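Side-chain contacts in galactose-binding like protein (Bacteroides thetaiotaomicron, PDB 7M1A), which probably binds sugars such as galactose as a SusE-like protein, this chain being its calcium-binding domain of the galactose-binding-like kind: residues Y28-R33 with F58-G63; E10-L13 with S17-D20; A75-K80 with A135-D140; T98-D103 with V151-I156. All coordinates share one frame; numbering follows the deposited sequence.

Contacts 1, 2 and 4 meet on one antiparallel sheet, where strand 56-66 runs between strands 9-11 and 151-158. Their centres lie about 11 Å (1 to 2), 12 Å (2 to 4) and 13 Å (1 to 4) apart. The backbone of Thr59 in contact 1 probably bonds to that of Met11 in contact 2. Asp61 of contact 1 forms a salt bridge to Arg152 of contact 4, its OD1 lying 2.8 Å from NE. All three reach the second subunit. Contact 3 lies apart, centred about 28 Å from contact 4 and on the other side of the chain's centre. The bound calcium ion belongs to contact 1; the Gln77 side chain of contact 3 comes within about 9 Å of it.

Contact 1. Residues Y28-R33 with F58-G63; sequences YVWNGR and FTFDLG. With CA (calcium ion), chain F.
Trp30 and Phe60 both hold CG between the backbone N and the carbonyl carbon, the crowded position about the first torsion (chi1 60° and 59°), and this directs the indole and the phenyl ring into the space between loop 28-33 and strand 58-62. The two side chains run alongside one another in opposite senses. Trp30 CZ3, on the benzo half of the indole, approaches Phe60 CG to 3.7 Å, and the neighbouring corner CH2 lies 3.8 Å from Phe60 CB. The six-membered ring of Trp30 and the Phe60 ring have centroids 5.3 Å apart and planes tilted by 40°, an oblique aromatic pair. Both side chains are buried, and Phe175 of strand 169-176 also packs on Phe60.

On either side of Trp30 in sequence the chain binds calcium. Tyr28 O lies 2.3 Å from the ion and Arg33 O 2.4 Å, while Asn31 gives its side-chain OD1. Water 1 sits 2.4 Å from the calcium ion. The same OD1 accepts from Arg33 N at 3.0 Å, with the donor above the carbonyl plane; this Asx turn fixes the Asn31 amide and curls the loop round the metal. Thr171 O and Glu172 OE1 complete the shell, and Glu172 OE2 accepts from Gly32 N. A loop that wraps calcium with backbone carbonyls while sending a buried tryptophan against the sheet that holds strand 56-66 is consistent with the structural calcium site of galactose-binding-like beta-sandwich domains.

Contact 2. Residues E10-L13 with S17-D20; sequences EMYL and SRVD
Tyr12 and Arg18 are the closest residues of the two backbones, with CA atoms 8.4 Å apart, as the chain leaves strand 9-11, turns back within a few residues and runs on as loop 17-20. Tyr12 crosses this interval. Its CG stands anti to the backbone N (chi1 -172°), which carries the ring across to the returning loop. The ring presents an edge to Ser17, CE1 lying 4.1 Å from Ser17 O near the ring plane. Farther out, Tyr12 OH comes obliquely to within 4.3 Å of Arg18 CG, so the phenol end rests against the aliphatic part of the arginine. The hydroxyl also has a weak hydrogen bond to Asp16 O in the connecting turn.

The turn joins the beta-sandwich to the subunit interface: strand 9-11 pairs with strand 56-66, and both the strand and the loop meet the second subunit. The Arg18 guanidinium finds its main polar partner there, NH1 bonding to the carbonyl of Gly24 of the second subunit. Glu10 OE2 makes a salt bridge to Lys25 of that subunit, and Tyr12 packs on Glu27 of the second subunit. Within the contact, Glu10 OE2 and Asp20 OD2 lie 6.3 Å apart, a mild like-charge proximity that the same Lys25 may offset. Ser17 CB points away from Tyr12, its hydroxyl weakly bonded to Val57 N and Lys52.

Contact 3. Residues A75-K80 with A135-D140; sequences AIQDEK and AAKIGD. With EDO (1,2-ethanediol), chain E.
Gln77 rests on helix 130-138 in a small surface contact, where the loop after strand 70-74 meets the last turn of the helix. The loop bends sharply at this residue: Gln77 is the centre of an inverse gamma turn, closed by a weak bond from Asp78 N to Ile76 O. Its side chain leaves with CG anti to the carbonyl carbon (chi1 -65°) and folds again at the second torsion (chi2 -75°), which lays the amide beside the helix end. The amide carbon CD lies 3.9 Å from Ala136 O and 4.4 Å from Lys137 CA. Gln77 lies aslant the first carbons of Lys137, whose extended chain then departs from the loop.

Water 2 links the two backbones, accepting from Ala75 N at 2.9 Å and donating to Ala136 O at 2.8 Å. Beyond them the helix stops at Gly139, which turns to positive phi while Gly139 N still bonds to Ala135 O. Farther along the loop, Lys80 NZ donates to 1,2-ethanediol O2 at 2.9 Å, probably a guest from the crystallisation liquor.

An alanine here has no amide, and the surface of Ala136 and Lys137 would probably lose its cover, the water bridge being left to join loop and helix. The clear polar link is through water 2, whose donation to Ala136 O suits a carbonyl in the last turn of a helix, probably a good acceptor.

Contact 4. Residues T98-D103 with V151-I156; sequences TEPNPD and VRYIRI
Water 3 is gripped from both segments: it lies 2.6 Å from Tyr153 OH and donates to Glu99 OE1 at 2.7 Å. It thereby bridges a phenol and a carboxylate that do not meet directly, Tyr153 OH standing 3.7 Å from Glu99 OE1, with carboxylate and ring planes 52° apart. The other oxygen, Glu99 OE2, forms a salt bridge to Arg9 of the second subunit, so this bridge borders the interface.

Toward the CB end of the ring the contact becomes apolar. Tyr153 CG lies anti to the carbonyl carbon (chi1 -55°), turning one ring face to the loop. Pro100 CD sits over the middle of that face, 3.5 Å from the ring centroid and only 7° off the normal, a CH-pi contact; the proline and tyrosine side chains are roughly perpendicular. Arg152 CG covers the opposite face at 3.7 Å above the plane, leaving the ring clamped between two aliphatic groups. Thr98 O approaches Tyr153 CD2 obliquely at 3.5 Å.

A classic beta bulge sets Arg152 and Tyr153 together opposite Cys96, where strand 151-158 pairs with strand 88-96 of the sandwich sheet. A leucine in place of the tyrosine would probably leave water 3 without its phenol partner and Pro100 without an aromatic face to lie on.

The CD hydrogens of Pro100, next to the proline nitrogen, are likely to be slightly positive and to suit the electron-rich phenol ring, so a weak polar attraction probably backs the packing while the hydroxyl is held by water.

Contact 1. Residues Y28-R33 with F58-G63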
# COMPACT_ATOMS: atom_id res chain seq x y z
N TYR A 28 -2.53 3.42 -8.37
CA TYR A 28 -2.70 4.09 -9.65
C TYR A 28 -3.11 3.15 -10.79
O TYR A 28 -3.50 3.68 -11.87
CB TYR A 28 -1.39 4.84 -10.01
CG TYR A 28 -0.98 5.95 -9.06
CD1 TYR A 28 -1.88 6.55 -8.18
CD2 TYR A 28 0.34 6.37 -9.02
CE1 TYR A 28 -1.45 7.55 -7.32
CE2 TYR A 28 0.79 7.41 -8.21
CZ TYR A 28 -0.14 8.03 -7.41
OH TYR A 28 0.30 8.97 -6.52
N VAL A 29 -2.99 1.81 -10.58
CA VAL A 29 -3.40 0.90 -11.65
C VAL A 29 -4.86 0.47 -11.47
O VAL A 29 -5.34 -0.31 -12.26
CB VAL A 29 -2.46 -0.30 -11.85
CG1 VAL A 29 -1.04 0.19 -12.11
CG2 VAL A 29 -2.55 -1.36 -10.75
N TRP A 30 -5.61 1.04 -10.49
CA TRP A 30 -7.07 0.89 -10.44
C TRP A 30 -7.77 2.22 -10.18
O TRP A 30 -8.82 2.22 -9.59
CB TRP A 30 -7.48 -0.26 -9.50
CG TRP A 30 -7.02 -0.06 -8.09
CD1 TRP A 30 -7.56 0.78 -7.16
CD2 TRP A 30 -6.04 -0.88 -7.41
NE1 TRP A 30 -6.92 0.61 -5.93
CE2 TRP A 30 -5.99 -0.43 -6.03
CE3 TRP A 30 -5.19 -1.94 -7.80
CZ2 TRP A 30 -5.17 -0.99 -5.08
CZ3 TRP A 30 -4.40 -2.51 -6.82
CH2 TRP A 30 -4.41 -2.07 -5.50
N ASN A 31 -7.18 3.31 -10.71
CA ASN A 31 -7.79 4.62 -10.59
C ASN A 31 -8.74 4.95 -11.72
O ASN A 31 -9.24 6.06 -11.72
CB ASN A 31 -6.70 5.66 -10.29
CG ASN A 31 -5.81 5.94 -11.51
OD1 ASN A 31 -5.99 5.30 -12.56
ND2 ASN A 31 -4.77 6.75 -11.32
N GLY A 32 -9.01 4.03 -12.66
CA GLY A 32 -9.94 4.27 -13.78
C GLY A 32 -9.32 5.09 -14.91
O GLY A 32 -10.09 5.51 -15.80
N ARG A 33 -8.01 5.43 -14.76
CA ARG A 33 -7.40 6.25 -15.80
C ARG A 33 -6.33 5.42 -16.49
O ARG A 33 -5.50 4.74 -15.89
CB ARG A 33 -6.77 7.55 -15.23
CG ARG A 33 -7.84 8.44 -14.65
CD ARG A 33 -7.24 9.81 -14.32
NE ARG A 33 -6.68 9.52 -12.92
CZ ARG A 33 -7.31 9.67 -11.69
NH1 ARG A 33 -8.63 9.79 -11.59
NH2 ARG A 33 -6.58 9.59 -10.57
N PHE A 58 3.56 -8.83 -7.23
CA PHE A 58 2.90 -7.95 -6.26
C PHE A 58 1.46 -8.47 -6.10
O PHE A 58 0.97 -9.32 -6.86
CB PHE A 58 2.99 -6.48 -6.70
CG PHE A 58 2.26 -6.16 -7.96
CD1 PHE A 58 0.89 -5.90 -8.00
CD2 PHE A 58 2.95 -6.22 -9.19
CE1 PHE A 58 0.21 -5.66 -9.18
CE2 PHE A 58 2.27 -6.00 -10.39
CZ PHE A 58 0.89 -5.76 -10.41
N THR A 59 0.82 -7.99 -5.01
CA THR A 59 -0.38 -8.62 -4.48
C THR A 59 -1.41 -7.53 -4.18
O THR A 59 -1.08 -6.47 -3.62
CB THR A 59 -0.02 -9.33 -3.19
OG1 THR A 59 1.09 -10.23 -3.37
CG2 THR A 59 -1.17 -10.13 -2.62
N PHE A 60 -2.71 -7.84 -4.36
CA PHE A 60 -3.77 -6.90 -3.99
C PHE A 60 -5.07 -7.65 -3.73
O PHE A 60 -5.15 -8.85 -3.95
CB PHE A 60 -3.95 -5.77 -5.01
CG PHE A 60 -4.27 -6.20 -6.41
CD1 PHE A 60 -3.26 -6.61 -7.27
CD2 PHE A 60 -5.58 -6.20 -6.92
CE1 PHE A 60 -3.52 -6.91 -8.63
CE2 PHE A 60 -5.85 -6.55 -8.27
CZ PHE A 60 -4.83 -6.89 -9.10
N ASP A 61 -6.05 -6.95 -3.18
CA ASP A 61 -7.32 -7.47 -2.71
C ASP A 61 -8.37 -6.79 -3.58
O ASP A 61 -8.42 -5.54 -3.66
CB ASP A 61 -7.42 -7.06 -1.24
CG ASP A 61 -8.63 -7.49 -0.47
OD1 ASP A 61 -9.62 -7.97 -1.04
OD2 ASP A 61 -8.54 -7.41 0.79
N LEU A 62 -9.28 -7.57 -4.16
CA LEU A 62 -10.40 -7.04 -4.95
C LEU A 62 -11.50 -6.47 -4.06
O LEU A 62 -12.36 -5.74 -4.57
CB LEU A 62 -11.03 -8.12 -5.88
CG LEU A 62 -10.06 -8.78 -6.89
CD1 LEU A 62 -10.69 -10.01 -7.51
CD2 LEU A 62 -9.66 -7.76 -7.97
N GLY A 63 -11.48 -6.80 -2.75
CA GLY A 63 -12.51 -6.24 -1.88
C GLY A 63 -13.84 -6.99 -1.96
O GLY A 63 -14.76 -6.64 -1.24
CA CA F . -4.38 4.07 -13.93
O HOH W 1 -3.25 6.10 -14.26

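Contact 2. Residues E10-L13 with S17-D20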
# COMPACT_ATOMS: atom_id res chain seq x y z
N GLU A 10 -4.29 -2.32 -1.95
CA GLU A 10 -2.91 -2.81 -2.01
C GLU A 10 -2.67 -3.79 -0.85
O GLU A 10 -3.25 -3.63 0.23
CB GLU A 10 -2.00 -1.59 -1.96
CG GLU A 10 -0.52 -1.85 -2.01
CD GLU A 10 0.22 -2.02 -0.72
OE1 GLU A 10 -0.48 -2.36 0.28
OE2 GLU A 10 1.43 -1.99 -0.76
N MSE A 11 -1.85 -4.81 -1.12
CA MSE A 11 -1.30 -5.66 -0.08
C MSE A 11 0.21 -5.68 -0.22
O MSE A 11 0.74 -5.32 -1.29
CB MSE A 11 -1.90 -7.05 -0.16
CG MSE A 11 -3.39 -7.03 0.08
SE MSE A 11 -4.16 -8.82 0.16
CE MSE A 11 -3.44 -9.32 1.88
N TYR A 12 0.91 -6.28 0.77
CA TYR A 12 2.36 -6.33 0.65
C TYR A 12 2.78 -7.54 1.46
O TYR A 12 2.69 -7.53 2.70
CB TYR A 12 3.07 -5.09 1.19
CG TYR A 12 4.55 -5.17 0.84
CD1 TYR A 12 5.02 -4.98 -0.49
CD2 TYR A 12 5.46 -5.59 1.83
CE1 TYR A 12 6.37 -5.16 -0.79
CE2 TYR A 12 6.81 -5.75 1.52
CZ TYR A 12 7.24 -5.58 0.21
OH TYR A 12 8.54 -5.80 -0.09
N LEU A 13 3.09 -8.64 0.75
CA LEU A 13 3.50 -9.89 1.38
C LEU A 13 5.01 -10.02 1.31
O LEU A 13 5.64 -9.36 0.54
CB LEU A 13 2.91 -11.08 0.61
CG LEU A 13 1.41 -11.05 0.31
CD1 LEU A 13 0.91 -12.38 -0.24
CD2 LEU A 13 0.61 -10.70 1.60
N SER A 17 7.65 -7.40 -4.71
CA SER A 17 8.40 -6.28 -5.26
C SER A 17 7.72 -4.98 -4.82
O SER A 17 6.50 -4.84 -4.89
CB SER A 17 8.36 -6.36 -6.77
OG SER A 17 9.11 -7.51 -7.21
N ARG A 18 8.54 -3.98 -4.47
CA ARG A 18 8.01 -2.64 -4.33
C ARG A 18 7.67 -2.10 -5.73
O ARG A 18 8.32 -2.47 -6.73
CB ARG A 18 9.04 -1.72 -3.66
CG ARG A 18 9.21 -2.16 -2.22
CD ARG A 18 10.04 -1.20 -1.43
NE ARG A 18 10.23 -1.64 -0.06
CZ ARG A 18 9.68 -1.14 1.02
NH1 ARG A 18 8.66 -0.29 0.93
NH2 ARG A 18 10.08 -1.60 2.17
N VAL A 19 6.61 -1.29 -5.81
CA VAL A 19 6.13 -0.87 -7.14
C VAL A 19 6.07 0.66 -7.25
O VAL A 19 5.26 1.22 -8.02
CB VAL A 19 4.75 -1.50 -7.49
CG1 VAL A 19 4.82 -3.06 -7.52
CG2 VAL A 19 3.66 -1.10 -6.47
N ASP A 20 6.89 1.34 -6.43
CA ASP A 20 6.77 2.80 -6.25
C ASP A 20 7.92 3.59 -6.88
O ASP A 20 8.11 4.75 -6.51
CB ASP A 20 6.55 3.13 -4.76
CG ASP A 20 5.27 2.48 -4.22
OD1 ASP A 20 4.41 1.97 -4.92
OD2 ASP A 20 5.12 2.52 -3.02

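Contact 3. Residues A75-K80 with A135-D140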
# COMPACT_ATOMS: atom_id res chain seq x y z
N ALA A 75 -0.47 -0.96 -20.82
CA ALA A 75 0.84 -0.34 -20.72
C ALA A 75 0.69 1.20 -20.63
O ALA A 75 -0.31 1.78 -21.08
CB ALA A 75 1.71 -0.74 -21.92
N ILE A 76 1.70 1.84 -20.03
CA ILE A 76 1.71 3.31 -19.99
C ILE A 76 1.68 3.79 -21.47
O ILE A 76 2.33 3.22 -22.36
CB ILE A 76 2.98 3.78 -19.25
CG1 ILE A 76 2.91 3.36 -17.76
CG2 ILE A 76 3.23 5.30 -19.40
CD1 ILE A 76 4.26 3.45 -17.05
N GLN A 77 0.79 4.75 -21.75
CA GLN A 77 0.31 4.98 -23.13
C GLN A 77 1.14 5.96 -23.98
O GLN A 77 0.68 7.04 -24.45
CB GLN A 77 -1.15 5.45 -23.04
CG GLN A 77 -2.13 4.41 -22.46
CD GLN A 77 -2.46 3.30 -23.45
OE1 GLN A 77 -2.15 2.06 -23.28
NE2 GLN A 77 -3.18 3.72 -24.46
N ASP A 78 2.41 5.58 -24.15
CA ASP A 78 3.26 6.39 -25.02
C ASP A 78 4.32 5.50 -25.68
O ASP A 78 4.46 4.31 -25.31
CB ASP A 78 3.91 7.51 -24.20
CG ASP A 78 4.61 7.07 -22.93
OD1 ASP A 78 5.22 6.01 -22.92
OD2 ASP A 78 4.49 7.81 -21.93
N GLU A 79 5.00 6.09 -26.70
CA GLU A 79 5.90 5.22 -27.46
C GLU A 79 7.07 4.70 -26.64
O GLU A 79 7.53 3.57 -26.91
CB GLU A 79 6.44 5.98 -28.65
CG GLU A 79 5.35 6.18 -29.69
CD GLU A 79 5.86 6.85 -30.95
OE1 GLU A 79 5.05 7.01 -31.90
OE2 GLU A 79 7.08 7.19 -30.97
N LYS A 80 7.45 5.43 -25.58
CA LYS A 80 8.52 4.99 -24.70
C LYS A 80 8.16 3.61 -24.09
O LYS A 80 9.03 2.77 -23.91
CB LYS A 80 8.76 6.03 -23.59
CG LYS A 80 9.79 5.57 -22.59
CD LYS A 80 10.02 6.55 -21.45
CE LYS A 80 11.31 6.22 -20.71
NZ LYS A 80 11.61 7.09 -19.54
N ALA A 135 -3.48 -1.71 -30.89
CA ALA A 135 -3.60 -2.83 -29.94
C ALA A 135 -3.27 -2.34 -28.53
O ALA A 135 -3.87 -2.82 -27.54
CB ALA A 135 -2.75 -4.02 -30.37
N ALA A 136 -2.26 -1.47 -28.41
CA ALA A 136 -1.86 -1.00 -27.11
C ALA A 136 -2.92 -0.10 -26.45
O ALA A 136 -3.02 -0.12 -25.21
CB ALA A 136 -0.48 -0.36 -27.21
N LYS A 137 -3.70 0.70 -27.21
CA LYS A 137 -4.84 1.42 -26.65
C LYS A 137 -5.93 0.45 -26.24
O LYS A 137 -6.58 0.78 -25.25
CB LYS A 137 -5.39 2.47 -27.64
CG LYS A 137 -4.28 3.36 -28.13
CD LYS A 137 -4.71 4.47 -29.09
CE LYS A 137 -3.65 5.54 -29.15
NZ LYS A 137 -3.93 6.47 -30.28
N ILE A 138 -6.14 -0.70 -26.95
CA ILE A 138 -7.21 -1.61 -26.58
C ILE A 138 -6.82 -2.33 -25.27
O ILE A 138 -7.67 -2.70 -24.47
CB ILE A 138 -7.46 -2.63 -27.70
CG1 ILE A 138 -8.08 -1.87 -28.90
CG2 ILE A 138 -8.31 -3.82 -27.22
CD1 ILE A 138 -8.04 -2.62 -30.24
N GLY A 139 -5.50 -2.55 -25.05
CA GLY A 139 -5.03 -3.28 -23.88
C GLY A 139 -4.95 -4.81 -24.09
O GLY A 139 -5.69 -5.33 -24.94
N ASP A 140 -4.15 -5.52 -23.28
CA ASP A 140 -4.26 -6.97 -23.27
C ASP A 140 -5.63 -7.34 -22.72
O ASP A 140 -6.12 -6.67 -21.80
CB ASP A 140 -3.15 -7.51 -22.37
CG ASP A 140 -1.77 -7.34 -22.98
OD1 ASP A 140 -1.65 -7.36 -24.25
OD2 ASP A 140 -0.79 -7.37 -22.14
C1 EDO E . 12.63 2.87 -16.97
O1 EDO E . 11.22 2.83 -16.99
C2 EDO E . 13.16 3.88 -17.97
O2 EDO E . 12.30 4.94 -17.77
O HOH W 2 -1.43 -1.65 -23.47

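Contact 4. Residues T98-D103 with V151-I156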
# COMPACT_ATOMS: atom_id res chain seq x y z
N THR A 98 -9.04 -17.03 0.23
CA THR A 98 -8.98 -16.74 1.68
C THR A 98 -7.69 -15.95 1.97
O THR A 98 -6.76 -15.86 1.13
CB THR A 98 -9.03 -18.02 2.53
OG1 THR A 98 -7.88 -18.84 2.43
CG2 THR A 98 -10.29 -18.87 2.31
N GLU A 99 -7.63 -15.36 3.19
CA GLU A 99 -6.58 -14.42 3.48
C GLU A 99 -5.21 -14.92 3.04
O GLU A 99 -4.73 -16.01 3.48
CB GLU A 99 -6.51 -14.28 5.01
CG GLU A 99 -5.68 -13.09 5.44
CD GLU A 99 -6.26 -11.73 4.97
OE1 GLU A 99 -7.45 -11.47 5.27
OE2 GLU A 99 -5.54 -10.99 4.31
N PRO A 100 -4.49 -14.15 2.21
CA PRO A 100 -3.12 -14.52 1.85
C PRO A 100 -2.16 -14.66 3.02
O PRO A 100 -2.14 -13.77 3.96
CB PRO A 100 -2.62 -13.41 0.91
CG PRO A 100 -3.96 -12.95 0.32
CD PRO A 100 -4.97 -12.96 1.47
N ASN A 101 -1.33 -15.70 3.03
CA ASN A 101 -0.36 -15.81 4.10
C ASN A 101 0.63 -14.70 3.90
O ASN A 101 1.17 -14.51 2.81
CB ASN A 101 0.35 -17.16 4.03
CG ASN A 101 1.14 -17.39 5.32
OD1 ASN A 101 2.10 -16.66 5.58
ND2 ASN A 101 0.97 -18.49 6.04
N PRO A 102 0.97 -13.95 4.98
CA PRO A 102 1.98 -12.90 4.84
C PRO A 102 3.40 -13.26 4.55
O PRO A 102 4.21 -12.38 4.18
CB PRO A 102 2.10 -12.23 6.18
CG PRO A 102 1.01 -12.73 6.97
CD PRO A 102 0.36 -13.95 6.31
N ASP A 103 3.70 -14.59 4.52
CA ASP A 103 5.02 -15.06 4.15
C ASP A 103 5.18 -15.06 2.64
O ASP A 103 6.30 -15.21 2.19
CB ASP A 103 5.27 -16.46 4.69
CG ASP A 103 4.44 -17.61 4.13
OD1 ASP A 103 3.79 -17.46 3.13
OD2 ASP A 103 4.48 -18.70 4.78
N VAL A 151 -12.41 -15.90 -6.55
CA VAL A 151 -11.24 -15.37 -5.84
C VAL A 151 -11.46 -13.95 -5.39
O VAL A 151 -12.37 -13.30 -5.87
CB VAL A 151 -9.98 -15.36 -6.77
CG1 VAL A 151 -9.49 -16.79 -7.10
CG2 VAL A 151 -10.18 -14.61 -8.14
N ARG A 152 -10.81 -13.62 -4.26
CA ARG A 152 -10.82 -12.27 -3.78
C ARG A 152 -9.45 -11.59 -3.83
O ARG A 152 -9.42 -10.38 -3.98
CB ARG A 152 -11.27 -12.30 -2.31
CG ARG A 152 -11.20 -10.94 -1.63
CD ARG A 152 -11.91 -10.87 -0.30
NE ARG A 152 -11.60 -9.55 0.26
CZ ARG A 152 -12.13 -9.14 1.39
NH1 ARG A 152 -13.03 -9.90 2.00
NH2 ARG A 152 -11.81 -7.96 1.90
N TYR A 153 -8.37 -12.34 -3.83
CA TYR A 153 -7.02 -11.78 -3.77
C TYR A 153 -6.30 -12.13 -5.05
O TYR A 153 -6.56 -13.22 -5.59
CB TYR A 153 -6.29 -12.37 -2.56
CG TYR A 153 -7.09 -12.13 -1.31
CD1 TYR A 153 -7.16 -10.88 -0.67
CD2 TYR A 153 -7.83 -13.18 -0.77
CE1 TYR A 153 -7.90 -10.74 0.50
CE2 TYR A 153 -8.62 -13.03 0.36
CZ TYR A 153 -8.68 -11.79 0.98
OH TYR A 153 -9.46 -11.63 2.11
N ILE A 154 -5.46 -11.23 -5.49
CA ILE A 154 -4.80 -11.39 -6.79
C ILE A 154 -3.31 -11.19 -6.65
O ILE A 154 -2.85 -10.36 -5.87
CB ILE A 154 -5.35 -10.37 -7.80
CG1 ILE A 154 -6.85 -10.60 -8.05
CG2 ILE A 154 -4.60 -10.43 -9.14
CD1 ILE A 154 -7.22 -11.85 -8.79
N ARG A 155 -2.53 -11.94 -7.43
CA ARG A 155 -1.12 -11.65 -7.63
C ARG A 155 -0.85 -11.49 -9.13
O ARG A 155 -1.40 -12.24 -9.97
CB ARG A 155 -0.17 -12.68 -7.03
CG ARG A 155 -0.05 -12.50 -5.55
CD ARG A 155 0.73 -13.69 -4.98
NE ARG A 155 1.70 -13.04 -4.05
CZ ARG A 155 2.66 -13.73 -3.46
NH1 ARG A 155 2.76 -15.05 -3.62
NH2 ARG A 155 3.59 -13.12 -2.73
N ILE A 156 0.05 -10.56 -9.45
CA ILE A 156 0.60 -10.50 -10.81
C ILE A 156 2.09 -10.80 -10.74
O ILE A 156 2.81 -10.31 -9.87
CB ILE A 156 0.27 -9.16 -11.47
CG1 ILE A 156 -1.26 -9.16 -11.78
CG2 ILE A 156 1.08 -8.93 -12.75
CD1 ILE A 156 -1.80 -7.86 -12.33
O HOH W 3 -9.44 -10.03 4.13